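Local coordinates for protein 30-kDa cleavage and polyadenylation specificity factor 30 (Arabidopsis thaliana, PDB 5ZUU) that binds RNA within the cleavage and polyadenylation specificity factor complex, selects poly(A) sites in pre-mRNA 3'-end formation, and holds m6A-modified RNA with its YTH domain, at residues P11-V16 and V56-L61; V16-V21 and L49-D54; G73-T78 and V105-L110. One frame throughout, in Å; residues are numbered along the deposited sequence.

Contact 1: residues P11-V16 and V56-L61; sequences PLPQGV and VENVIL
Pro-13 rests against the side-chain amide of Asn-58. Its CB is equally far from both ends of the amide, 3.4 Å from Asn-58 ND2 and 3.4 Å from Asn-58 OD1. Pro-13 CG lies a little farther out, 3.6 Å from Asn-58 OD1. Asn-58 CG is anti to its own carbonyl carbon (chi1 -57°), which sets CG beside the proline ring. Both ends of the amide are held elsewhere. Asn-58 OD1 accepts a hydrogen bond from Lys-76 NZ, and Asn-58 ND2 donates one to Asn-17 OD1. An alanine in place of Asn-58 would probably leave Lys-76 NZ and Asn-17 OD1 without this partner and open a gap beside the proline ring. The contact lays the loop that leads into strand 17-24 of the YTH domain over the start of strand 58-65, its parallel neighbour in the central sheet. Farther along, Pro-13 and Ile-60 meet tip to tip, with Pro-13 CD 4.0 Å from Ile-60 CD1. Leu-108 of strand 103-114 touches both of these side chains. The other branch of Ile-60, CG2, is anti to the backbone N and is 4.2 Å from Leu-12 CD1. At the far end of the contact, Val-16 and Val-56 cross at about a right angle, with Val-16 CG1 4.0 Å from Val-56 CG1. The Val-16 carbonyl also faces this side chain, its O 3.5 Å from Val-56 CB. Val-56 is the first residue to leave the helical path after helix 46-55.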
loop_
_atom_site.group_PDB
_atom_site.type_symbol
_atom_site.label_atom_id
_atom_site.label_comp_id
_atom_site.label_asym_id
_atom_site.label_seq_id
_atom_site.Cartn_x
_atom_site.Cartn_y
_atom_site.Cartn_z
ATOM N N PRO A 11 13.484 0.538 -1.132
ATOM C CA PRO A 11 13.452 -0.880 -1.455
ATOM C C PRO A 11 12.476 -1.673 -0.535
ATOM O O PRO A 11 12.251 -1.321 0.607
ATOM C CB PRO A 11 14.874 -1.313 -1.183
ATOM C CG PRO A 11 15.280 -0.428 -0.031
ATOM C CD PRO A 11 14.655 0.911 -0.324
ATOM N N LEU A 12 11.925 -2.739 -1.073
ATOM C CA LEU A 12 11.160 -3.662 -0.330
ATOM C C LEU A 12 11.964 -4.054 0.902
ATOM O O LEU A 12 13.079 -4.480 0.756
ATOM C CB LEU A 12 10.879 -4.851 -1.237
ATOM C CG LEU A 12 9.698 -5.695 -0.835
ATOM C CD1 LEU A 12 8.441 -4.839 -0.917
ATOM C CD2 LEU A 12 9.668 -6.898 -1.746
ATOM N N PRO A 13 11.448 -3.825 2.139
ATOM C CA PRO A 13 12.192 -4.264 3.310
ATOM C C PRO A 13 12.556 -5.742 3.210
ATOM O O PRO A 13 11.792 -6.553 2.617
ATOM C CB PRO A 13 11.192 -4.109 4.457
ATOM C CG PRO A 13 10.176 -3.148 3.985
ATOM C CD PRO A 13 10.159 -3.212 2.501
ATOM N N GLN A 14 13.722 -6.068 3.752
ATOM C CA GLN A 14 14.204 -7.435 3.742
ATOM C C GLN A 14 13.533 -8.167 4.883
ATOM O O GLN A 14 13.132 -7.555 5.922
ATOM C CB GLN A 14 15.732 -7.477 3.918
ATOM C CG GLN A 14 16.530 -6.938 2.722
ATOM C CD GLN A 14 17.976 -6.612 3.082
ATOM O OE1 GLN A 14 18.239 -5.818 4.003
ATOM N NE2 GLN A 14 18.926 -7.264 2.389
ATOM N N GLY A 15 13.428 -9.465 4.687
ATOM C CA GLY A 15 13.009 -10.388 5.749
ATOM C C GLY A 15 11.670 -11.005 5.477
ATOM O O GLY A 15 11.201 -11.038 4.321
ATOM N N VAL A 16 11.026 -11.477 6.545
ATOM C CA VAL A 16 9.731 -12.155 6.389
ATOM C C VAL A 16 8.601 -11.122 6.353
ATOM O O VAL A 16 8.309 -10.454 7.308
ATOM C CB VAL A 16 9.534 -13.296 7.413
ATOM C CG1 VAL A 16 8.094 -13.821 7.352
ATOM C CG2 VAL A 16 10.543 -14.409 7.073
ATOM N N VAL A 56 4.633 -10.256 11.918
ATOM C CA VAL A 56 5.868 -10.189 11.091
ATOM C C VAL A 56 6.429 -8.817 11.173
ATOM O O VAL A 56 5.712 -7.897 11.516
ATOM C CB VAL A 56 5.607 -10.510 9.572
ATOM C CG1 VAL A 56 5.160 -11.934 9.369
ATOM C CG2 VAL A 56 4.564 -9.591 8.982
ATOM N N GLU A 57 7.649 -8.652 10.708
ATOM C CA GLU A 57 8.365 -7.352 10.788
ATOM C C GLU A 57 7.806 -6.288 9.813
ATOM O O GLU A 57 7.872 -5.056 10.082
ATOM C CB GLU A 57 9.875 -7.605 10.598
ATOM C CG GLU A 57 10.819 -6.409 10.745
ATOM C CD GLU A 57 10.663 -5.602 12.044
ATOM O OE1 GLU A 57 10.098 -6.105 13.053
ATOM O OE2 GLU A 57 11.121 -4.430 12.076
ATOM N N ASN A 58 7.279 -6.748 8.676
ATOM C CA ASN A 58 6.787 -5.856 7.637
ATOM C C ASN A 58 5.519 -6.364 6.978
ATOM O O ASN A 58 5.473 -7.479 6.445
ATOM C CB ASN A 58 7.807 -5.752 6.517
ATOM C CG ASN A 58 9.135 -5.285 6.988
ATOM O OD1 ASN A 58 9.301 -4.142 7.335
ATOM N ND2 ASN A 58 10.109 -6.139 6.901
ATOM N N VAL A 59 4.490 -5.544 7.042
ATOM C CA VAL A 59 3.280 -5.752 6.342
ATOM C C VAL A 59 3.327 -4.776 5.207
ATOM O O VAL A 59 3.443 -3.513 5.386
ATOM C CB VAL A 59 2.076 -5.486 7.262
ATOM C CG1 VAL A 59 0.768 -5.593 6.478
ATOM C CG2 VAL A 59 2.100 -6.473 8.393
ATOM N N ILE A 60 3.324 -5.366 4.023
ATOM C CA ILE A 60 3.374 -4.635 2.777
ATOM C C ILE A 60 1.980 -4.549 2.144
ATOM O O ILE A 60 1.356 -5.572 1.855
ATOM C CB ILE A 60 4.402 -5.262 1.803
ATOM C CG1 ILE A 60 5.764 -5.385 2.507
ATOM C CG2 ILE A 60 4.509 -4.417 0.499
ATOM C CD1 ILE A 60 6.294 -4.079 3.085
ATOM N N LEU A 61 1.502 -3.322 1.959
ATOM C CA LEU A 61 0.167 -3.012 1.385
ATOM C C LEU A 61 0.351 -2.561 -0.047
ATOM O O LEU A 61 0.902 -1.512 -0.294
ATOM C CB LEU A 61 -0.444 -1.879 2.199
ATOM C CG LEU A 61 -0.498 -2.147 3.719
ATOM C CD1 LEU A 61 -1.097 -0.971 4.413
ATOM C CD2 LEU A 61 -1.337 -3.389 4.041
#

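Contact 2: residues V16-V21 and L49-D54; sequences VNRYFV and LNEAFD
The Phe-20 ring has Leu-49 CD2 over one face, offset toward the rim, in a CH-pi contact 4.2 Å from the ring centroid. Phe-20 and Leu-49 run by one another with their ends pointing opposite ways. Ala-52 CB approaches the same ring obliquely, 3.5 Å from Phe-20 CE1. The methyl of Ala-52 also lies over one face of the Arg-18 guanidinium, 3.9 Å from Arg-18 NH1, so it serves two flat groups at once. At the edge of the guanidinium comes Glu-51 OE2. Arg-18 NH1 donates to Glu-51 OE2 at 2.9 Å on the syn side of the carboxylate, with an N-H...O angle of 149°. Arg-18 NH2 adds a weak bond to Glu-51 OE2 at 3.2 Å. The guanidinium and carboxylate planes stand 70° apart, so this salt bridge is not a flat pairing. Arg-18 NE makes a second salt bridge, to Glu-139 OE1, and NH1 also bonds to Ser-55 OG. With so many partners the guanidinium is probably well fixed in rotation. On the helix, Glu-51 CG is anti to the backbone N (chi1 -170°), and a bend at chi2 then turns CD toward Arg-18. The axes of strand 17-21 and helix 49-54 approach to 9.4 Å and run nearly antiparallel. This is helix-on-sheet packing of the alpha/beta YTH domain, with helix 46-55 lying on a face of the central sheet.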
loop_
_atom_site.group_PDB
_atom_site.type_symbol
_atom_site.label_atom_id
_atom_site.label_comp_id
_atom_site.label_asym_id
_atom_site.label_seq_id
_atom_site.Cartn_x
_atom_site.Cartn_y
_atom_site.Cartn_z
ATOM N N VAL A 16 11.026 -11.477 6.545
ATOM C CA VAL A 16 9.731 -12.155 6.389
ATOM C C VAL A 16 8.601 -11.122 6.353
ATOM O O VAL A 16 8.309 -10.454 7.308
ATOM C CB VAL A 16 9.534 -13.296 7.413
ATOM C CG1 VAL A 16 8.094 -13.821 7.352
ATOM C CG2 VAL A 16 10.543 -14.409 7.073
ATOM N N ASN A 17 7.963 -11.008 5.206
ATOM C CA ASN A 17 6.916 -10.027 4.997
ATOM C C ASN A 17 5.579 -10.750 4.774
ATOM O O ASN A 17 5.550 -11.887 4.317
ATOM C CB ASN A 17 7.230 -9.241 3.739
ATOM C CG ASN A 17 8.530 -8.466 3.787
ATOM O OD1 ASN A 17 9.105 -8.136 4.843
ATOM N ND2 ASN A 17 8.965 -8.099 2.613
ATOM N N ARG A 18 4.470 -10.061 5.027
ATOM C CA ARG A 18 3.159 -10.474 4.478
ATOM C C ARG A 18 2.693 -9.338 3.650
ATOM O O ARG A 18 3.084 -8.145 3.934
ATOM C CB ARG A 18 2.148 -10.754 5.612
ATOM C CG ARG A 18 2.559 -11.981 6.369
ATOM C CD ARG A 18 1.775 -12.170 7.639
ATOM N NE ARG A 18 0.387 -12.545 7.347
ATOM C CZ ARG A 18 -0.522 -12.772 8.303
ATOM N NH1 ARG A 18 -0.195 -12.669 9.559
ATOM N NH2 ARG A 18 -1.751 -13.133 7.991
ATOM N N TYR A 19 1.830 -9.667 2.693
ATOM C CA TYR A 19 1.393 -8.783 1.631
ATOM C C TYR A 19 -0.115 -8.816 1.509
ATOM O O TYR A 19 -0.705 -9.923 1.435
ATOM C CB TYR A 19 1.973 -9.299 0.248
ATOM C CG TYR A 19 3.451 -9.396 0.249
ATOM C CD1 TYR A 19 4.103 -10.505 0.808
ATOM C CD2 TYR A 19 4.227 -8.355 -0.228
ATOM C CE1 TYR A 19 5.497 -10.572 0.841
ATOM C CE2 TYR A 19 5.611 -8.424 -0.199
ATOM C CZ TYR A 19 6.235 -9.513 0.349
ATOM O OH TYR A 19 7.596 -9.548 0.401
ATOM N N PHE A 20 -0.724 -7.617 1.438
ATOM C CA PHE A 20 -2.179 -7.459 1.302
ATOM C C PHE A 20 -2.452 -6.486 0.185
ATOM O O PHE A 20 -1.766 -5.479 0.085
ATOM C CB PHE A 20 -2.822 -6.927 2.625
ATOM C CG PHE A 20 -2.710 -7.862 3.784
ATOM C CD1 PHE A 20 -1.532 -8.003 4.468
ATOM C CD2 PHE A 20 -3.788 -8.613 4.198
ATOM C CE1 PHE A 20 -1.416 -8.922 5.520
ATOM C CE2 PHE A 20 -3.688 -9.520 5.247
ATOM C CZ PHE A 20 -2.495 -9.676 5.900
ATOM N N VAL A 21 -3.436 -6.784 -0.660
ATOM C CA VAL A 21 -3.952 -5.810 -1.608
ATOM C C VAL A 21 -4.933 -4.892 -0.892
ATOM O O VAL A 21 -5.812 -5.360 -0.178
ATOM C CB VAL A 21 -4.669 -6.453 -2.806
ATOM C CG1 VAL A 21 -5.318 -5.392 -3.714
ATOM C CG2 VAL A 21 -3.686 -7.292 -3.605
ATOM N N LEU A 49 -5.503 -6.663 9.628
ATOM C CA LEU A 49 -4.266 -5.949 9.480
ATOM C C LEU A 49 -3.528 -5.945 10.800
ATOM O O LEU A 49 -2.317 -6.030 10.754
ATOM C CB LEU A 49 -4.423 -4.502 8.930
ATOM C CG LEU A 49 -5.006 -4.446 7.542
ATOM C CD1 LEU A 49 -5.044 -3.022 7.068
ATOM C CD2 LEU A 49 -4.254 -5.313 6.526
ATOM N N ASN A 50 -4.208 -5.884 11.947
ATOM C CA ASN A 50 -3.457 -5.878 13.219
ATOM C C ASN A 50 -2.820 -7.245 13.485
ATOM O O ASN A 50 -1.722 -7.341 14.058
ATOM C CB ASN A 50 -4.320 -5.417 14.427
ATOM C CG ASN A 50 -4.407 -3.895 14.568
ATOM O OD1 ASN A 50 -3.624 -3.166 13.969
ATOM N ND2 ASN A 50 -5.382 -3.416 15.338
ATOM N N GLU A 51 -3.500 -8.313 13.082
ATOM C CA GLU A 51 -2.951 -9.642 13.263
ATOM C C GLU A 51 -1.669 -9.763 12.429
ATOM O O GLU A 51 -0.691 -10.348 12.842
ATOM C CB GLU A 51 -4.028 -10.702 12.869
ATOM C CG GLU A 51 -3.723 -12.181 13.212
ATOM C CD GLU A 51 -2.797 -12.906 12.189
ATOM O OE1 GLU A 51 -2.154 -13.934 12.547
ATOM O OE2 GLU A 51 -2.675 -12.471 11.021
ATOM N N ALA A 52 -1.692 -9.250 11.211
ATOM C CA ALA A 52 -0.491 -9.275 10.342
ATOM C C ALA A 52 0.596 -8.372 10.951
ATOM O O ALA A 52 1.737 -8.806 11.088
ATOM C CB ALA A 52 -0.863 -8.837 8.941
ATOM N N PHE A 53 0.216 -7.173 11.393
ATOM C CA PHE A 53 1.171 -6.272 11.959
ATOM C C PHE A 53 1.871 -6.895 13.130
ATOM O O PHE A 53 3.065 -6.772 13.242
ATOM C CB PHE A 53 0.518 -4.944 12.389
ATOM C CG PHE A 53 1.504 -3.892 12.819
ATOM C CD1 PHE A 53 2.107 -3.068 11.880
ATOM C CD2 PHE A 53 1.789 -3.703 14.187
ATOM C CE1 PHE A 53 3.017 -2.088 12.294
ATOM C CE2 PHE A 53 2.686 -2.717 14.610
ATOM C CZ PHE A 53 3.289 -1.907 13.648
ATOM N N ASP A 54 1.161 -7.627 13.989
ATOM C CA ASP A 54 1.801 -8.244 15.140
ATOM C C ASP A 54 2.678 -9.436 14.750
ATOM O O ASP A 54 3.606 -9.754 15.493
ATOM C CB ASP A 54 0.738 -8.761 16.161
ATOM C CG ASP A 54 -0.089 -7.673 16.769
ATOM O OD1 ASP A 54 0.220 -6.452 16.636
ATOM O OD2 ASP A 54 -1.143 -8.057 17.316
#

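Contact 3: residues G73-T78 and V105-L110; sequences GCAKMT and VKWLKL
Cys-74 O takes two backbone N-H groups from the opposite strand. Leu-108 N donates to Cys-74 O at 2.8 Å, and Lys-109 N reaches the same Cys-74 O at 3.3 Å. The first donor lies in the carbonyl plane, and the second is tilted 18° from it. Two residues thus face one, which makes a classic beta bulge. The return bond runs from Cys-74 N to Lys-109 O at 3.0 Å. Past the bulge the antiparallel ladder is regular. Lys-76 N donates to Lys-106 O at 2.9 Å, and Lys-106 N donates to Lys-76 O at 3.0 Å. The strands are 70-77 and 103-114, neighbours in the mixed central sheet of the YTH domain. On one face of this sheet Ala-75 pairs with Trp-107. Ala-75 CB sits over the six-membered ring of Trp-107 in a CH-pi contact, 3.9 Å from the ring centroid and 16° off the normal. The Trp-107 ring also meets Phe-63, and its NE1 bonds to Ser-33 OG of helix 27-36. Gly-73 comes close to this ring at the edge. A CB on Gly-73 would run into Lys-109 O. Leu-108 CD1 touches the backbone of the other strand, 3.8 Å from Lys-76 N. Cys-74, Lys-76, Lys-106 and Lys-109 point to the other face. The lysine ends lead away from the ladder. Lys-76 NZ bonds to Asn-58 OD1, and Lys-106 NZ and Lys-109 NZ form salt bridges to Glu-168 and Asp-157. At the end of the ladder Thr-78 crosses Lys-106 at about a right angle, methyl CG2 against CB. Thr-78 OG1 holds a water at 2.6 Å, which makes a weak bond to Val-105 O.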
loop_
_atom_site.group_PDB
_atom_site.type_symbol
_atom_site.label_atom_id
_atom_site.label_comp_id
_atom_site.label_asym_id
_atom_site.label_seq_id
_atom_site.Cartn_x
_atom_site.Cartn_y
_atom_site.Cartn_z
ATOM N N GLY A 73 1.176 1.151 -6.299
ATOM C CA GLY A 73 2.367 1.151 -5.408
ATOM C C GLY A 73 2.206 0.279 -4.209
ATOM O O GLY A 73 1.207 -0.486 -4.118
ATOM N N CYS A 74 3.170 0.393 -3.306
ATOM C CA CYS A 74 3.211 -0.365 -2.094
ATOM C C CYS A 74 3.777 0.493 -0.956
ATOM O O CYS A 74 4.572 1.403 -1.181
ATOM C CB CYS A 74 3.942 -1.707 -2.273
ATOM S SG CYS A 74 5.706 -1.657 -2.538
ATOM N N ALA A 75 3.219 0.240 0.231
ATOM C CA ALA A 75 3.556 0.911 1.500
ATOM C C ALA A 75 3.760 -0.110 2.568
ATOM O O ALA A 75 3.258 -1.212 2.470
ATOM C CB ALA A 75 2.443 1.885 1.889
ATOM N N LYS A 76 4.582 0.221 3.543
ATOM C CA LYS A 76 4.695 -0.540 4.734
ATOM C C LYS A 76 3.692 0.020 5.765
ATOM O O LYS A 76 3.626 1.233 5.961
ATOM C CB LYS A 76 6.104 -0.383 5.316
ATOM C CG LYS A 76 6.304 -1.140 6.595
ATOM C CD LYS A 76 7.705 -0.904 7.076
ATOM C CE LYS A 76 7.803 -0.981 8.558
ATOM N NZ LYS A 76 8.014 -2.371 8.973
ATOM N N MET A 77 2.936 -0.859 6.410
ATOM C CA MET A 77 2.104 -0.484 7.557
ATOM C C MET A 77 3.048 -0.140 8.706
ATOM O O MET A 77 3.787 -0.979 9.132
ATOM C CB MET A 77 1.220 -1.650 7.915
ATOM C CG MET A 77 0.207 -1.400 8.997
ATOM S SD MET A 77 -0.788 -2.866 9.266
ATOM C CE MET A 77 -1.791 -2.281 10.654
ATOM N N THR A 78 3.082 1.087 9.187
ATOM C CA THR A 78 4.051 1.420 10.253
ATOM C C THR A 78 3.478 1.701 11.600
ATOM O O THR A 78 4.251 1.960 12.499
ATOM C CB THR A 78 4.890 2.619 9.859
ATOM O OG1 THR A 78 4.026 3.658 9.470
ATOM C CG2 THR A 78 5.712 2.291 8.622
ATOM N N VAL A 105 1.435 4.739 7.425
ATOM C CA VAL A 105 2.060 3.960 6.378
ATOM C C VAL A 105 3.251 4.765 5.876
ATOM O O VAL A 105 3.266 5.968 6.007
ATOM C CB VAL A 105 1.087 3.556 5.240
ATOM C CG1 VAL A 105 -0.051 2.792 5.795
ATOM C CG2 VAL A 105 0.544 4.757 4.483
ATOM N N LYS A 106 4.243 4.063 5.340
ATOM C CA LYS A 106 5.368 4.656 4.629
ATOM C C LYS A 106 5.337 4.130 3.214
ATOM O O LYS A 106 5.502 2.930 2.996
ATOM C CB LYS A 106 6.610 4.219 5.303
ATOM C CG LYS A 106 7.929 4.494 4.607
ATOM C CD LYS A 106 9.006 4.055 5.605
ATOM C CE LYS A 106 10.288 3.572 4.982
ATOM N NZ LYS A 106 11.199 4.726 4.936
ATOM N N TRP A 107 5.137 5.037 2.268
ATOM C CA TRP A 107 5.118 4.701 0.858
ATOM C C TRP A 107 6.495 4.299 0.381
ATOM O O TRP A 107 7.460 4.994 0.613
ATOM C CB TRP A 107 4.560 5.874 0.076
ATOM C CG TRP A 107 3.105 5.928 0.242
ATOM C CD1 TRP A 107 2.392 6.714 1.130
ATOM C CD2 TRP A 107 2.163 5.028 -0.328
ATOM N NE1 TRP A 107 1.058 6.412 1.064
ATOM C CE2 TRP A 107 0.873 5.408 0.163
ATOM C CE3 TRP A 107 2.256 4.014 -1.278
ATOM C CZ2 TRP A 107 -0.293 4.777 -0.230
ATOM C CZ3 TRP A 107 1.084 3.399 -1.694
ATOM C CH2 TRP A 107 -0.176 3.755 -1.137
ATOM N N LEU A 108 6.595 3.090 -0.158
ATOM C CA LEU A 108 7.886 2.556 -0.563
ATOM C C LEU A 108 8.120 2.833 -2.047
ATOM O O LEU A 108 9.180 3.316 -2.397
ATOM C CB LEU A 108 8.017 1.102 -0.205
ATOM C CG LEU A 108 7.752 0.834 1.262
ATOM C CD1 LEU A 108 7.564 -0.674 1.443
ATOM C CD2 LEU A 108 8.843 1.377 2.196
ATOM N N LYS A 109 7.124 2.583 -2.882
ATOM C CA LYS A 109 7.217 2.670 -4.266
ATOM C C LYS A 109 5.887 3.093 -4.816
ATOM O O LYS A 109 4.846 2.508 -4.509
ATOM C CB LYS A 109 7.533 1.290 -4.851
ATOM C CG LYS A 109 7.598 1.207 -6.389
ATOM C CD LYS A 109 8.822 1.949 -6.944
ATOM C CE LYS A 109 8.726 2.100 -8.457
ATOM N NZ LYS A 109 9.949 2.638 -9.191
ATOM N N LEU A 110 5.913 4.108 -5.631
ATOM C CA LEU A 110 4.740 4.597 -6.336
ATOM C C LEU A 110 4.939 4.563 -7.845
ATOM O O LEU A 110 5.982 5.024 -8.339
ATOM C CB LEU A 110 4.533 6.049 -5.874
ATOM C CG LEU A 110 3.895 6.003 -4.488
ATOM C CD1 LEU A 110 4.244 7.246 -3.637
ATOM C CD2 LEU A 110 2.389 5.735 -4.595
HETATM O O HOH W 1 5.148 5.906 8.867
#

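How the contacts relate
All three contacts belong to the central mixed sheet of the YTH domain. Contacts 1 and 2 have centres about 9 Å apart and share Val-16. Contact 2 is nested in the loop that contact 1 closes, and contact 3 follows both along the chain. Helix 46-55 of contact 2 leads into strand 58-65 of contact 1, which pairs with strand 17-24 on one side and strand 70-77 of contact 3 on the other. Contacts 1 and 3 lie about 10 Å apart, contacts 2 and 3 about 13 Å. Phe-53 and Leu-49 also touch Met-77. Together they join an entering loop, a helix and four adjacent strands into the RNA-binding domain's framework.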